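Local coordinates for protein methylenetetrahydrofolate--tRNA-(uracil-5-)-methyltransferase TrmFO (Thermus thermophilus, PDB 3G5S) that probably catalyses the folate- and FAD-dependent methylation of uridine 54 in tRNAs to 5-methyluridine, at residues Ala160-Leu165 against Ala299-Gly305; Val259-Arg263 against Ser273-Phe277; Gly339-Glu345 against Pro392-Asn396. All coordinates share one frame; numbering follows the deposited sequence. Where two conformers were deposited one is given.

Contact 1: Ala160-Leu165 against Ala299-Gly305; sequences ASPIVL and AEIVRYG. With GSH (glutathione), chain C; EDO (1,2-ethanediol), chain H.
I163 and R303 pair through their main chains: I163 N donates to R303 O at 2.8 Å, in the carbonyl plane. I163 O accepts two bonds, from V302 N at 2.9 Å and, weakly, from R303 N. Further along, L165 N donates to E300 O at 2.9 Å, nearly along the C=O axis. Because V302 and R303 both stand opposite I163, this is a classic beta bulge. It slips the register by one residue between I163 and V164, just where the chain turns a corner at V302, in the outermost strand 301-303 of an antiparallel sheet. Apolar contacts follow on both faces. V164 CG1 touches A299 CB at 3.9 Å and, slightly farther off, I301 CG1. On the other face I163 CG2 meets V302 CG2 (3.9 Å), the two side chains crossing at about a right angle, while I163 CD1 rests against R303 CB. R303 is bent at chi2 (-86°), which brings one face of its guanidinium under the methyl of A160, 3.8 Å above the plane and toward the rim. The polar contacts lie around the E300 carboxylate, next to L165. E300 runs alongside L165, and OE1 lies 3.6 Å from L165 CD2; both carboxylate oxygens also bind 1,2-ethanediol, probably from the crystallisation liquor. K409 and R413 form only long, weak ion pairs with this carboxylate. Truncation of E300 to an alanine would probably uncover one flank of L165 and leave these two distant cations without their shared counter-charge. At the far end A160 O comes within 3.1 Å of G305 CA, where a beta carbon would collide.

Contact 2: Val259-Arg263 against Ser273-Phe277; sequences VVQLR and SLVGF. With GSH (glutathione), chain C.
With chi1 at 172°, V260 spreads its methyls to two partners: CG1, opposite the backbone N, reaches L274 CG at 3.9 Å, and CG2, opposite the carbonyl carbon, meets F277 CZ at 3.9 Å, the valine and phenylalanine side chains lying about perpendicular. R263 holds CG between its own N and carbonyl carbon (chi1 78°), which sets CG 3.4 Å from S273 OG. V260, R263, S273 and L274 belong to the antiparallel beta hairpin of strands 258-264 and 271-274; F277 lies just beyond it. R263 and S273 form a hydrogen-bonded pair, with R263 N to S273 O and S273 N to R263 O both at 2.9 Å. L262 and L274 make the adjoining non-hydrogen-bonded pair, their side chains side by side with L262 CD2 touching L274 CD1. V275 CG2, just past the strand end, packs against R263 CB and CG, the two side chains crossing at about a right angle. The polar ends of R263 and S273 share one partner, E265, in a salt bridge with R263 NE and a hydrogen bond with S273 OG. Regular pairing stops after V275 N donates almost straight (171°) to Q261 O. A type II turn from L274 to F277 follows, with G276 in the positive-phi position. A water accepts from Q261 N and bonds to V275 O, sitting at the edge of the F277 ring. Glutathione is held at the turn, where G276 N donates to its carboxylate O31 at 2.9 Å.

Contact 3: Gly339-Glu345 against Pro392-Asn396; sequences GVEGYLE and PMYAN. With FAD (flavin-adenine dinucleotide), chain B.
E345 reaches from the first turn of helix 343-361 to A395, and its side chain can be followed outward. CB points toward the 392-396 loop; CG, opposite the carbonyl carbon, comes 3.7 Å from A395 N. At CG the chain bends (chi2 85°), which carries the carboxylate along the side of Y394 with its plane steeply turned from that ring. CD lies nearer A395 N than Y394 CB. At the tip, OE2 takes A395 N at 2.8 Å on its anti lone pair, in a nearly straight bond (168°), and also lies 3.3 Å from A395 CB. OE2 has a second partner, a salt bridge to K64, so a buried charge is met by both an amide and a cation. OE1 occupies the place a beta carbon on G342 would need, so this N-cap glycine leaves room for the glutamate. The preceding backbone adds a single bridge between V340 and the selenomethionine M393: M393 N donates to G339 O at 2.9 Å, and E341 N to M393 O at 3.0 Å, the latter approaching 50° out of the carbonyl plane. On the other side is FAD. Y343 N donates to flavin O2 at 3.0 Å, and flavin C2 lies 3.4 Å above the centre of the Y343 ring. A helix N-terminus at this carbonyl is consistent with stabilising negative charge on a reduced flavin, although the E341 carboxylate, close to flavin N1 and ribityl C1', would probably work against it. The bridge is packed between secondary-structure elements: V340 touches L378 and L382 of helix 374-384, M393 is set against the same helix and against R303 of strand 301-303, and L344 and E345 lie on L67 of helix 63-74.

In the fold
All three contacts are mainly buried, but the centre of contact 3 is about 3 Å from the centre of the chain, that of contact 1 about 13 Å and that of contact 2 about 19 Å. Contacts 1 and 2 share one antiparallel sheet, in which strands 163-165 and 271-274 are neighbours, and contact 2 is nested within the loop closed by contact 1. P162 O and L274 N probably join them by a hydrogen bond, and both touch glutathione. Contact 3 relies on loops, a helix start and a buried carboxylate beside FAD, rather than on regular strand pairing. R303 NH2 to P392 O and Y394 OH with Y304 N connect it to contact 1; contact 2 does not touch it.

Contact 1: Ala160-Leu165 against Ala299-Gly305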
loop_
_atom_site.group_PDB
_atom_site.type_symbol
_atom_site.label_atom_id
_atom_site.label_comp_id
_atom_site.label_asym_id
_atom_site.label_seq_id
_atom_site.Cartn_x
_atom_site.Cartn_y
_atom_site.Cartn_z
ATOM N N ALA A 160 7.694 1.952 7.893
ATOM C CA ALA A 160 6.463 2.665 8.160
ATOM C C ALA A 160 6.134 2.676 9.643
ATOM O O ALA A 160 6.326 1.686 10.340
ATOM C CB ALA A 160 5.331 2.041 7.383
ATOM N N SER A 161 5.624 3.811 10.102
ATOM C CA SER A 161 5.061 3.883 11.433
ATOM C C SER A 161 3.543 3.697 11.347
ATOM O O SER A 161 2.952 3.771 10.270
ATOM C CB SER A 161 5.400 5.216 12.081
ATOM O OG SER A 161 4.696 6.251 11.434
ATOM N N PRO A 162 2.905 3.427 12.484
ATOM C CA PRO A 162 1.449 3.264 12.457
ATOM C C PRO A 162 0.729 4.565 12.109
ATOM O O PRO A 162 1.203 5.653 12.444
ATOM C CB PRO A 162 1.113 2.872 13.901
ATOM C CG PRO A 162 2.407 2.432 14.499
ATOM C CD PRO A 162 3.465 3.222 13.831
ATOM N N ILE A 163 -0.424 4.425 11.461
ATOM C CA ILE A 163 -1.279 5.546 11.093
ATOM C C ILE A 163 -2.638 5.349 11.752
ATOM O O ILE A 163 -3.203 4.253 11.698
ATOM C CB ILE A 163 -1.473 5.610 9.566
ATOM C CG1 ILE A 163 -0.109 5.711 8.877
ATOM C CG2 ILE A 163 -2.374 6.772 9.187
ATOM C CD1 ILE A 163 -0.198 5.792 7.363
ATOM N N VAL A 164 -3.145 6.408 12.373
ATOM C CA VAL A 164 -4.443 6.368 13.039
ATOM C C VAL A 164 -5.433 7.285 12.338
ATOM O O VAL A 164 -5.060 8.226 11.634
ATOM C CB VAL A 164 -4.347 6.760 14.530
ATOM C CG1 VAL A 164 -3.388 5.837 15.262
ATOM C CG2 VAL A 164 -3.922 8.205 14.695
ATOM N N LEU A 165 -6.708 6.987 12.540
ATOM C CA LEU A 165 -7.787 7.811 12.033
ATOM C C LEU A 165 -7.929 9.054 12.906
ATOM O O LEU A 165 -8.073 8.954 14.120
ATOM C CB LEU A 165 -9.085 7.005 12.052
ATOM C CG LEU A 165 -10.279 7.557 11.274
ATOM C CD1 LEU A 165 -10.006 7.463 9.785
ATOM C CD2 LEU A 165 -11.544 6.795 11.632
ATOM N N ALA A 299 -7.677 5.042 19.833
ATOM C CA ALA A 299 -7.296 5.268 18.449
ATOM C C ALA A 299 -7.631 4.070 17.572
ATOM O O ALA A 299 -7.483 2.918 17.992
ATOM C CB ALA A 299 -5.819 5.586 18.360
ATOM N N GLU A 300 -8.082 4.362 16.353
ATOM C CA GLU A 300 -8.317 3.350 15.331
ATOM C C GLU A 300 -7.110 3.354 14.403
ATOM O O GLU A 300 -6.847 4.333 13.708
ATOM C CB GLU A 300 -9.589 3.658 14.532
ATOM C CG GLU A 300 -9.858 2.662 13.406
ATOM C CD GLU A 300 -11.122 2.964 12.605
ATOM O OE1 GLU A 300 -12.060 3.582 13.153
ATOM O OE2 GLU A 300 -11.181 2.568 11.421
ATOM N N ILE A 301 -6.354 2.266 14.416
ATOM C CA ILE A 301 -5.175 2.156 13.575
ATOM C C ILE A 301 -5.605 1.656 12.213
ATOM O O ILE A 301 -6.156 0.562 12.102
ATOM C CB ILE A 301 -4.139 1.196 14.185
ATOM C CG1 ILE A 301 -3.628 1.751 15.517
ATOM C CG2 ILE A 301 -2.989 0.962 13.216
ATOM C CD1 ILE A 301 -3.421 0.699 16.576
ATOM N N VAL A 302 -5.361 2.462 11.182
ATOM C CA VAL A 302 -5.761 2.096 9.832
ATOM C C VAL A 302 -4.618 1.513 9.003
ATOM O O VAL A 302 -4.874 0.847 8.006
ATOM C CB VAL A 302 -6.426 3.274 9.086
ATOM C CG1 VAL A 302 -7.729 3.665 9.761
ATOM C CG2 VAL A 302 -5.488 4.465 8.998
ATOM N N ARG A 303 -3.372 1.746 9.407
ATOM C CA ARG A 303 -2.239 1.153 8.710
ATOM C C ARG A 303 -1.167 0.879 9.752
ATOM O O ARG A 303 -0.702 1.804 10.410
ATOM C CB ARG A 303 -1.717 2.101 7.622
ATOM C CG ARG A 303 -0.684 1.484 6.696
ATOM C CD ARG A 303 0.765 1.564 7.236
ATOM N NE ARG A 303 1.676 1.377 6.114
ATOM C CZ ARG A 303 2.251 0.230 5.758
ATOM N NH1 ARG A 303 2.106 -0.869 6.492
ATOM N NH2 ARG A 303 3.009 0.198 4.663
ATOM N N TYR A 304 -0.810 -0.387 9.934
ATOM C CA TYR A 304 0.178 -0.756 10.943
ATOM C C TYR A 304 1.610 -0.533 10.457
ATOM O O TYR A 304 1.891 -0.585 9.261
ATOM C CB TYR A 304 -0.026 -2.205 11.378
ATOM C CG TYR A 304 -1.192 -2.370 12.322
ATOM C CD1 TYR A 304 -1.024 -2.170 13.685
ATOM C CD2 TYR A 304 -2.464 -2.701 11.862
ATOM C CE1 TYR A 304 -2.066 -2.300 14.565
ATOM C CE2 TYR A 304 -3.525 -2.838 12.744
ATOM C CZ TYR A 304 -3.316 -2.634 14.092
ATOM O OH TYR A 304 -4.347 -2.766 14.984
ATOM N N GLY A 305 2.523 -0.282 11.388
ATOM C CA GLY A 305 3.919 -0.095 11.031
ATOM C C GLY A 305 4.581 -1.385 10.592
ATOM O O GLY A 305 4.206 -2.472 11.049
HETATM N N1 GSH C . 11.317 4.352 3.319
HETATM C CA1 GSH C . 11.636 5.652 2.761
HETATM C C1 GSH C . 13.123 5.839 2.503
HETATM O O11 GSH C . 13.974 4.750 2.684
HETATM O O12 GSH C . 13.492 6.786 1.889
HETATM C CB1 GSH C . 11.021 6.822 3.525
HETATM C CG1 GSH C . 11.766 7.334 4.752
HETATM C CD1 GSH C . 11.812 6.449 5.995
HETATM O OE1 GSH C . 11.479 5.308 5.982
HETATM N N2 GSH C . 12.261 7.064 7.213
HETATM C CA2 GSH C . 12.234 6.342 8.445
HETATM C C2 GSH C . 11.110 6.808 9.366
HETATM O O2 GSH C . 11.266 7.750 10.069
HETATM C CB2 GSH C . 13.608 6.487 9.081
HETATM S SG2 GSH C . 13.936 5.479 10.542
HETATM N N3 GSH C . 10.085 5.835 9.689
HETATM C CA3 GSH C . 9.093 6.156 10.693
HETATM C C3 GSH C . 8.025 7.134 10.226
HETATM O O31 GSH C . 7.532 7.935 10.956
HETATM O O32 GSH C . 7.861 7.233 8.858
HETATM C C1 EDO H . -15.145 3.678 10.750
HETATM O O1 EDO H . -14.356 4.438 11.673
HETATM C C2 EDO H . -14.287 3.272 9.559
HETATM O O2 EDO H . -13.308 2.317 9.985
#

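Contact 2: Val259-Arg263 against Ser273-Phe277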
loop_
_atom_site.group_PDB
_atom_site.type_symbol
_atom_site.label_atom_id
_atom_site.label_comp_id
_atom_site.label_asym_id
_atom_site.label_seq_id
_atom_site.Cartn_x
_atom_site.Cartn_y
_atom_site.Cartn_z
ATOM N N VAL A 259 6.985 13.418 24.308
ATOM C CA VAL A 259 5.814 13.485 23.450
ATOM C C VAL A 259 5.846 12.375 22.425
ATOM O O VAL A 259 6.896 11.822 22.117
ATOM C CB VAL A 259 5.717 14.820 22.674
ATOM C CG1 VAL A 259 5.744 16.004 23.625
ATOM C CG2 VAL A 259 6.816 14.917 21.628
ATOM N N VAL A 260 4.672 12.032 21.922
ATOM C CA VAL A 260 4.563 11.355 20.642
ATOM C C VAL A 260 3.961 12.368 19.678
ATOM O O VAL A 260 2.935 12.993 19.972
ATOM C CB VAL A 260 3.681 10.101 20.731
ATOM C CG1 VAL A 260 3.427 9.522 19.346
ATOM C CG2 VAL A 260 4.330 9.070 21.646
ATOM N N GLN A 261 4.612 12.553 18.532
ATOM C CA GLN A 261 4.107 13.473 17.531
ATOM C C GLN A 261 3.350 12.721 16.455
ATOM O O GLN A 261 3.715 11.595 16.112
ATOM C CB GLN A 261 5.253 14.218 16.862
ATOM C CG GLN A 261 6.024 15.121 17.768
ATOM C CD GLN A 261 6.887 16.058 16.980
ATOM O OE1 GLN A 261 7.765 15.625 16.229
ATOM N NE2 GLN A 261 6.633 17.352 17.117
ATOM N N LEU A 262 2.320 13.356 15.908
ATOM C CA LEU A 262 1.603 12.811 14.766
ATOM C C LEU A 262 1.610 13.816 13.636
ATOM O O LEU A 262 1.548 15.025 13.866
ATOM C CB LEU A 262 0.165 12.445 15.123
ATOM C CG LEU A 262 0.038 11.254 16.078
ATOM C CD1 LEU A 262 0.037 11.736 17.503
ATOM C CD2 LEU A 262 -1.222 10.464 15.779
ATOM N N ARG A 263 1.701 13.315 12.411
ATOM C CA ARG A 263 1.688 14.192 11.249
ATOM C C ARG A 263 0.632 13.752 10.251
ATOM O O ARG A 263 0.318 12.569 10.130
ATOM C CB ARG A 263 3.056 14.254 10.576
ATOM C CG ARG A 263 3.390 13.071 9.717
ATOM C CD ARG A 263 4.621 13.344 8.861
ATOM N NE ARG A 263 4.577 12.488 7.691
ATOM C CZ ARG A 263 5.455 12.492 6.695
ATOM N NH1 ARG A 263 6.502 13.311 6.700
ATOM N NH2 ARG A 263 5.269 11.657 5.686
ATOM N N SER A 273 0.116 9.820 10.981
ATOM C CA SER A 273 1.110 8.833 11.388
ATOM C C SER A 273 1.833 9.261 12.654
ATOM O O SER A 273 1.971 10.449 12.933
ATOM C CB SER A 273 2.133 8.578 10.279
ATOM O OG SER A 273 2.975 9.697 10.104
ATOM N N LEU A 274 2.305 8.276 13.408
ATOM C CA LEU A 274 3.176 8.527 14.546
ATOM C C LEU A 274 4.599 8.760 14.054
ATOM O O LEU A 274 5.220 7.862 13.484
ATOM C CB LEU A 274 3.158 7.351 15.517
ATOM C CG LEU A 274 1.967 7.254 16.468
ATOM C CD1 LEU A 274 0.662 7.026 15.720
ATOM C CD2 LEU A 274 2.202 6.150 17.479
ATOM N N VAL A 275 5.115 9.959 14.277
ATOM C CA VAL A 275 6.390 10.362 13.698
ATOM C C VAL A 275 7.553 9.648 14.373
ATOM O O VAL A 275 7.698 9.699 15.591
ATOM C CB VAL A 275 6.574 11.891 13.802
ATOM C CG1 VAL A 275 7.942 12.304 13.272
ATOM C CG2 VAL A 275 5.461 12.609 13.048
ATOM N N GLY A 276 8.378 8.971 13.583
ATOM C CA GLY A 276 9.548 8.308 14.123
ATOM C C GLY A 276 9.255 6.986 14.810
ATOM O O GLY A 276 10.084 6.491 15.572
ATOM N N PHE A 277 8.087 6.407 14.523
ATOM C CA PHE A 277 7.676 5.148 15.140
ATOM C C PHE A 277 7.725 3.956 14.192
ATOM O O PHE A 277 6.916 3.040 14.274
ATOM C CB PHE A 277 6.319 5.294 15.842
ATOM C CG PHE A 277 6.454 5.770 17.257
ATOM C CD1 PHE A 277 6.743 7.096 17.540
ATOM C CD2 PHE A 277 6.372 4.876 18.311
ATOM C CE1 PHE A 277 6.915 7.519 18.854
ATOM C CE2 PHE A 277 6.543 5.295 19.615
ATOM C CZ PHE A 277 6.811 6.615 19.890
HETATM N N1 GSH C . 11.317 4.352 3.319
HETATM C CA1 GSH C . 11.636 5.652 2.761
HETATM C C1 GSH C . 13.123 5.839 2.503
HETATM O O11 GSH C . 13.974 4.750 2.684
HETATM O O12 GSH C . 13.492 6.786 1.889
HETATM C CB1 GSH C . 11.021 6.822 3.525
HETATM C CG1 GSH C . 11.766 7.334 4.752
HETATM C CD1 GSH C . 11.812 6.449 5.995
HETATM O OE1 GSH C . 11.479 5.308 5.982
HETATM N N2 GSH C . 12.261 7.064 7.213
HETATM C CA2 GSH C . 12.234 6.342 8.445
HETATM C C2 GSH C . 11.110 6.808 9.366
HETATM O O2 GSH C . 11.266 7.750 10.069
HETATM C CB2 GSH C . 13.608 6.487 9.081
HETATM S SG2 GSH C . 13.936 5.479 10.542
HETATM N N3 GSH C . 10.085 5.835 9.689
HETATM C CA3 GSH C . 9.093 6.156 10.693
HETATM C C3 GSH C . 8.025 7.134 10.226
HETATM O O31 GSH C . 7.532 7.935 10.956
HETATM O O32 GSH C . 7.861 7.233 8.858
HETATM O O HOH W 1 6.941 11.067 17.867
#

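Contact 3: Gly339-Glu345 against Pro392-Asn396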
loop_
_atom_site.group_PDB
_atom_site.type_symbol
_atom_site.label_atom_id
_atom_site.label_comp_id
_atom_site.label_asym_id
_atom_site.label_seq_id
_atom_site.Cartn_x
_atom_site.Cartn_y
_atom_site.Cartn_z
ATOM N N GLY A 339 3.953 1.856 -4.855
ATOM C CA GLY A 339 3.716 2.345 -3.510
ATOM C C GLY A 339 2.550 1.722 -2.761
ATOM O O GLY A 339 2.149 2.253 -1.724
ATOM N N VAL A 340 2.013 0.607 -3.255
ATOM C CA VAL A 340 1.010 -0.127 -2.496
ATOM C C VAL A 340 1.633 -1.340 -1.823
ATOM O O VAL A 340 2.803 -1.675 -2.049
ATOM C CB VAL A 340 -0.233 -0.522 -3.331
ATOM C CG1 VAL A 340 -0.874 0.704 -3.942
ATOM C CG2 VAL A 340 0.086 -1.587 -4.373
ATOM N N GLU A 341 0.833 -1.977 -0.973
ATOM C CA GLU A 341 1.224 -3.175 -0.259
ATOM C C GLU A 341 0.033 -4.109 -0.276
ATOM O O GLU A 341 -1.092 -3.679 -0.020
ATOM C CB GLU A 341 1.588 -2.831 1.183
ATOM C CG GLU A 341 1.639 -4.009 2.139
ATOM C CD GLU A 341 2.660 -5.059 1.762
ATOM O OE1 GLU A 341 3.500 -4.812 0.868
ATOM O OE2 GLU A 341 2.629 -6.145 2.384
ATOM N N GLY A 342 0.281 -5.384 -0.571
ATOM C CA GLY A 342 -0.741 -6.414 -0.516
ATOM C C GLY A 342 -0.983 -7.054 -1.873
ATOM O O GLY A 342 -0.920 -6.383 -2.909
ATOM N N TYR A 343 -1.271 -8.355 -1.876
ATOM C CA TYR A 343 -1.498 -9.052 -3.143
ATOM C C TYR A 343 -2.633 -8.414 -3.935
ATOM O O TYR A 343 -2.515 -8.169 -5.134
ATOM C CB TYR A 343 -1.832 -10.529 -2.942
ATOM C CG TYR A 343 -0.856 -11.349 -2.126
ATOM C CD1 TYR A 343 0.476 -11.491 -2.499
ATOM C CD2 TYR A 343 -1.296 -12.035 -1.004
ATOM C CE1 TYR A 343 1.346 -12.270 -1.746
ATOM C CE2 TYR A 343 -0.444 -12.814 -0.253
ATOM C CZ TYR A 343 0.877 -12.931 -0.624
ATOM O OH TYR A 343 1.725 -13.715 0.126
ATOM N N LEU A 344 -3.740 -8.161 -3.252
ATOM C CA LEU A 344 -4.929 -7.619 -3.879
ATOM C C LEU A 344 -4.735 -6.186 -4.366
ATOM O O LEU A 344 -5.132 -5.836 -5.480
ATOM C CB LEU A 344 -6.055 -7.677 -2.849
ATOM C CG LEU A 344 -7.361 -6.969 -3.134
ATOM C CD1 LEU A 344 -8.074 -7.694 -4.252
ATOM C CD2 LEU A 344 -8.215 -6.929 -1.871
ATOM N N GLU A 345 -4.135 -5.357 -3.518
ATOM C CA GLU A 345 -3.824 -3.983 -3.886
ATOM C C GLU A 345 -2.916 -3.959 -5.109
ATOM O O GLU A 345 -3.051 -3.097 -5.987
ATOM C CB GLU A 345 -3.120 -3.281 -2.729
ATOM C CG GLU A 345 -4.009 -2.976 -1.513
ATOM C CD GLU A 345 -4.162 -4.121 -0.512
ATOM O OE1 GLU A 345 -3.858 -5.296 -0.820
ATOM O OE2 GLU A 345 -4.618 -3.831 0.615
ATOM N N PRO A 392 4.637 2.992 1.772
ATOM C CA PRO A 392 3.573 2.303 1.027
ATOM C C PRO A 392 2.246 2.225 1.769
ATOM O O PRO A 392 2.190 2.327 2.997
ATOM C CB PRO A 392 4.133 0.892 0.826
ATOM C CG PRO A 392 5.647 1.045 1.008
ATOM C CD PRO A 392 5.775 2.104 2.064
HETATM N N MSE A 393 1.182 2.007 1.007
HETATM C CA MSE A 393 -0.175 1.989 1.538
HETATM C C MSE A 393 -0.920 0.720 1.137
HETATM O O MSE A 393 -0.825 0.267 -0.006
HETATM C CB MSE A 393 -0.925 3.220 1.034
HETATM C CG MSE A 393 -2.336 3.379 1.588
HETATM SE SE MSE A 393 -2.407 3.305 3.538
HETATM C CE MSE A 393 -1.054 4.634 3.921
ATOM N N TYR A 394 -1.667 0.167 2.091
ATOM C CA TYR A 394 -2.611 -0.904 1.804
ATOM C C TYR A 394 -4.046 -0.431 2.009
ATOM O O TYR A 394 -4.278 0.651 2.557
ATOM C CB TYR A 394 -2.290 -2.180 2.581
ATOM C CG TYR A 394 -2.314 -2.122 4.096
ATOM C CD1 TYR A 394 -1.140 -2.222 4.830
ATOM C CD2 TYR A 394 -3.512 -2.064 4.795
ATOM C CE1 TYR A 394 -1.157 -2.232 6.218
ATOM C CE2 TYR A 394 -3.540 -2.066 6.191
ATOM C CZ TYR A 394 -2.358 -2.153 6.893
ATOM O OH TYR A 394 -2.349 -2.169 8.274
ATOM N N ALA A 395 -5.009 -1.225 1.548
ATOM C CA ALA A 395 -6.414 -0.832 1.621
ATOM C C ALA A 395 -6.879 -0.697 3.070
ATOM O O ALA A 395 -6.638 -1.578 3.888
ATOM C CB ALA A 395 -7.271 -1.848 0.906
ATOM N N ASN A 396 -7.564 0.400 3.362
ATOM C CA ASN A 396 -8.110 0.645 4.690
ATOM C C ASN A 396 -9.205 1.700 4.582
ATOM O O ASN A 396 -9.269 2.443 3.597
ATOM C CB ASN A 396 -7.017 1.078 5.678
ATOM C CG ASN A 396 -6.427 2.426 5.334
ATOM O OD1 ASN A 396 -5.426 2.517 4.602
ATOM N ND2 ASN A 396 -7.047 3.483 5.824
HETATM P PA FAD B . 5.606 -9.413 -7.417
HETATM O O1A FAD B . 6.839 -9.670 -6.600
HETATM O O2A FAD B . 4.416 -10.296 -7.205
HETATM O O5B FAD B . 5.942 -9.441 -8.978
HETATM C C5B FAD B . 7.074 -8.777 -9.504
HETATM C C4B FAD B . 7.605 -9.625 -10.644
HETATM O O4B FAD B . 8.605 -8.900 -11.339
HETATM C C3B FAD B . 8.270 -10.904 -10.139
HETATM O O3B FAD B . 7.746 -12.038 -10.803
HETATM C C2B FAD B . 9.754 -10.701 -10.446
HETATM O O2B FAD B . 10.461 -11.885 -10.754
HETATM C C1B FAD B . 9.696 -9.772 -11.643
HETATM N N9A FAD B . 10.848 -8.890 -11.886
HETATM C C8A FAD B . 11.499 -8.092 -10.986
HETATM N N7A FAD B . 12.427 -7.367 -11.645
HETATM C C5A FAD B . 12.359 -7.694 -12.963
HETATM C C6A FAD B . 13.056 -7.275 -14.087
HETATM N N6A FAD B . 13.901 -6.235 -14.059
HETATM N N1A FAD B . 12.724 -7.813 -15.300
HETATM C C2A FAD B . 11.743 -8.769 -15.419
HETATM N N3A FAD B . 11.042 -9.192 -14.313
HETATM C C4A FAD B . 11.369 -8.653 -13.120
HETATM N N1 FAD B . 1.544 -9.405 0.544
HETATM C C2 FAD B . 0.391 -9.809 1.168
HETATM O O2 FAD B . -0.690 -9.307 0.866
HETATM N N3 FAD B . 0.451 -10.789 2.140
HETATM C C4 FAD B . 1.642 -11.391 2.509
HETATM O O4 FAD B . 1.660 -12.270 3.379
HETATM C C4X FAD B . 2.807 -10.974 1.866
HETATM N N5 FAD B . 4.024 -11.527 2.193
HETATM C C5X FAD B . 5.166 -11.109 1.540
HETATM C C6 FAD B . 6.388 -11.684 1.873
HETATM C C7 FAD B . 7.553 -11.275 1.240
HETATM C C7M FAD B . 8.871 -11.900 1.604
HETATM C C8 FAD B . 7.490 -10.288 0.262
HETATM C C8M FAD B . 8.742 -9.839 -0.433
HETATM C C9 FAD B . 6.267 -9.712 -0.076
HETATM C C9A FAD B . 5.097 -10.117 0.562
HETATM N N10 FAD B . 3.879 -9.530 0.240
HETATM C C10 FAD B . 2.745 -9.980 0.890
HETATM C "C1'" FAD B . 3.857 -8.107 -0.268
HETATM C "C2'" FAD B . 3.219 -7.942 -1.658
HETATM O "O2'" FAD B . 1.807 -7.835 -1.597
HETATM C "C3'" FAD B . 3.646 -9.047 -2.625
HETATM O "O3'" FAD B . 5.041 -8.911 -2.807
HETATM C "C4'" FAD B . 2.946 -8.970 -3.980
HETATM O "O4'" FAD B . 3.249 -10.155 -4.689
HETATM C "C5'" FAD B . 3.348 -7.729 -4.769
HETATM O "O5'" FAD B . 2.896 -7.845 -6.100
HETATM P P FAD B . 3.757 -7.191 -7.280
HETATM O O1P FAD B . 3.985 -5.736 -7.026
HETATM O O2P FAD B . 3.090 -7.573 -8.560
HETATM O O3P FAD B . 5.200 -7.884 -7.149
#